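Side-chain contact in probable ribonuclease HepT (Haemophilus influenzae, PDB 1JOG), which is probably the RNase toxin of a type VII toxin-antitoxin pair, neutralised by its cognate antitoxin MntA, and forms a homodimer: residues K59-Q64 / K81-E86. Sequence-based numbering, arbitrary orientation.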
loop_
_atom_site.group_PDB
_atom_site.type_symbol
_atom_site.label_atom_id
_atom_site.label_comp_id
_atom_site.label_asym_id
_atom_site.label_seq_id
_atom_site.Cartn_x
_atom_site.Cartn_y
_atom_site.Cartn_z
ATOM N N LYS A 59 0.302 9.878 12.539
ATOM C CA LYS A 59 1.211 9.494 13.598
ATOM C C LYS A 59 1.685 10.778 14.262
ATOM O O LYS A 59 1.727 10.830 15.459
ATOM C CB LYS A 59 2.392 8.675 13.079
ATOM C CG LYS A 59 2.203 7.204 13.272
ATOM C CD LYS A 59 2.215 6.458 11.953
ATOM C CE LYS A 59 2.040 4.935 12.123
ATOM N NZ LYS A 59 2.555 4.278 10.862
HETATM N N MSE A 60 1.954 11.822 13.474
HETATM C CA MSE A 60 2.435 13.107 13.993
HETATM C C MSE A 60 1.396 13.833 14.819
HETATM O O MSE A 60 1.736 14.405 15.830
HETATM C CB MSE A 60 2.894 14.048 12.843
HETATM C CG MSE A 60 4.162 13.522 12.131
HETATM SE SE MSE A 60 5.696 13.451 13.368
HETATM C CE MSE A 60 5.958 11.755 13.673
HETATM N N MSE A 61 0.133 13.814 14.417
HETATM C CA MSE A 61 -0.837 14.476 15.228
HETATM C C MSE A 61 -0.802 13.721 16.554
HETATM O O MSE A 61 -0.974 14.306 17.591
HETATM C CB MSE A 61 -2.249 14.338 14.672
HETATM C CG MSE A 61 -2.510 15.110 13.389
HETATM SE SE MSE A 61 -4.321 14.646 12.734
HETATM C CE MSE A 61 -3.651 15.044 10.897
ATOM N N LYS A 62 -0.622 12.410 16.502
ATOM C CA LYS A 62 -0.664 11.613 17.697
ATOM C C LYS A 62 0.523 11.965 18.599
ATOM O O LYS A 62 0.359 12.352 19.765
ATOM C CB LYS A 62 -0.626 10.149 17.333
ATOM C CG LYS A 62 -1.096 9.279 18.478
ATOM C CD LYS A 62 -1.198 7.792 18.101
ATOM C CE LYS A 62 -1.191 6.905 19.365
ATOM N NZ LYS A 62 -1.623 5.489 19.133
ATOM N N ARG A 63 1.728 11.875 18.055
ATOM C CA ARG A 63 2.856 12.189 18.881
ATOM C C ARG A 63 2.768 13.602 19.394
ATOM O O ARG A 63 3.271 13.878 20.463
ATOM C CB ARG A 63 4.168 12.025 18.148
ATOM C CG ARG A 63 5.106 11.065 18.833
ATOM C CD ARG A 63 6.275 10.679 17.933
ATOM N NE ARG A 63 6.849 11.858 17.274
ATOM C CZ ARG A 63 7.823 11.752 16.369
ATOM N NH1 ARG A 63 8.306 10.524 16.040
ATOM N NH2 ARG A 63 8.304 12.869 15.800
ATOM N N GLN A 64 2.120 14.489 18.650
ATOM C CA GLN A 64 2.037 15.887 19.055
ATOM C C GLN A 64 1.200 15.998 20.307
ATOM O O GLN A 64 1.617 16.598 21.249
ATOM C CB GLN A 64 1.425 16.705 17.943
ATOM C CG GLN A 64 1.277 18.161 18.228
ATOM C CD GLN A 64 2.592 18.872 18.288
ATOM O OE1 GLN A 64 3.561 18.434 17.690
ATOM N NE2 GLN A 64 2.637 19.987 19.006
ATOM N N LYS A 81 -10.781 9.387 15.567
ATOM C CA LYS A 81 -11.583 10.605 15.874
ATOM C C LYS A 81 -11.248 11.456 17.118
ATOM O O LYS A 81 -11.526 12.672 17.173
ATOM C CB LYS A 81 -13.081 10.238 15.895
ATOM C CG LYS A 81 -13.700 10.180 14.503
ATOM C CD LYS A 81 -15.008 9.420 14.523
ATOM C CE LYS A 81 -15.647 9.331 13.114
ATOM N NZ LYS A 81 -16.242 10.612 12.585
ATOM N N ASP A 82 -10.619 10.841 18.090
ATOM C CA ASP A 82 -10.199 11.574 19.266
ATOM C C ASP A 82 -8.978 12.335 18.820
ATOM O O ASP A 82 -8.835 13.527 19.090
ATOM C CB ASP A 82 -9.836 10.608 20.394
ATOM C CG ASP A 82 -11.052 9.942 20.985
ATOM O OD1 ASP A 82 -12.095 10.662 21.027
ATOM O OD2 ASP A 82 -10.961 8.743 21.400
ATOM N N ILE A 83 -8.087 11.642 18.123
ATOM C CA ILE A 83 -6.852 12.233 17.593
ATOM C C ILE A 83 -7.253 13.459 16.712
ATOM O O ILE A 83 -6.649 14.549 16.820
ATOM C CB ILE A 83 -6.083 11.158 16.707
ATOM C CG1 ILE A 83 -5.618 9.961 17.553
ATOM C CG2 ILE A 83 -4.907 11.770 16.014
ATOM C CD1 ILE A 83 -4.535 10.305 18.522
ATOM N N LEU A 84 -8.261 13.280 15.839
ATOM C CA LEU A 84 -8.686 14.394 14.972
ATOM C C LEU A 84 -9.279 15.477 15.817
ATOM O O LEU A 84 -8.951 16.615 15.613
ATOM C CB LEU A 84 -9.701 13.968 13.930
ATOM C CG LEU A 84 -9.253 12.906 12.930
ATOM C CD1 LEU A 84 -10.373 12.692 11.808
ATOM C CD2 LEU A 84 -7.927 13.319 12.389
ATOM N N ARG A 85 -10.173 15.149 16.741
ATOM C CA ARG A 85 -10.686 16.205 17.623
ATOM C C ARG A 85 -9.584 16.974 18.359
ATOM O O ARG A 85 -9.602 18.219 18.355
ATOM C CB ARG A 85 -11.645 15.635 18.639
ATOM C CG ARG A 85 -12.993 15.356 18.001
ATOM C CD ARG A 85 -13.850 14.551 18.918
ATOM N NE ARG A 85 -14.819 13.748 18.188
ATOM C CZ ARG A 85 -15.092 12.491 18.496
ATOM N NH1 ARG A 85 -14.466 11.903 19.512
ATOM N NH2 ARG A 85 -15.984 11.823 17.786
ATOM N N GLU A 86 -8.625 16.264 18.981
ATOM C CA GLU A 86 -7.528 16.948 19.701
ATOM C C GLU A 86 -6.717 17.830 18.764
ATOM O O GLU A 86 -6.474 18.992 19.040
ATOM C CB GLU A 86 -6.636 15.934 20.379
ATOM C CG GLU A 86 -6.938 15.733 21.860
ATOM C CD GLU A 86 -8.394 15.410 22.192
ATOM O OE1 GLU A 86 -8.789 15.677 23.348
ATOM O OE2 GLU A 86 -9.138 14.887 21.338
#
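Met61 and Lys62, on one turn of the long helix 36-68, meet Ile83 and Leu84 of the short helix 80-89 where the axes of the two segments pass 9.6 Å apart. The N-to-C directions diverge by 69°, so the two segments cross steeply; Leu58 and Leu65, which touch Ile83 and Glu86 respectively, extend the packing along helix 36-68. Lys62 and Ile83 lie nearest in the backbone, with 6.2 Å between their CA atoms.

Ile83 is the central side chain, its CA–CB bond aimed at the long helix and its two branches divided between neighbouring residues. CG2 rests 3.9 Å from Met61 CB. The other branch leaves beside the backbone N (chi1 -64°) and carries CD1 to Lys62 CG at 3.6 Å. A beta-branched residue suits this place because it offers a methyl and a longer ethyl arm, both branching at CB.

Met61, present as selenomethionine, places SE 3.9 Å from Leu84 CD2; the two side chains cross at a slant. Leu84 starts out away from the long helix, and CD2 brings its end back. A long, unbranched side chain suits Met61, which also touches Leu135 of helix 125-140 and Ile93, while Leu84 reaches Trp99 and Val100 of helix 96-106.

Lys62 lends only its aliphatic part. With CG anti to the backbone N (chi1 -162°) and the chain extended, its methylenes pass Ile83 and the amine leads away, a fitting use of lysine at the border of a buried patch. Away from the touching side chains, Arg85 NH1 and Asp82 OD1 form a salt bridge of 3.1 Å. The 177 Å² buried between the two segments, both sides summed, comes from apolar packing, which helps join helix 80-89 to helix 36-68 in this all-helical fold.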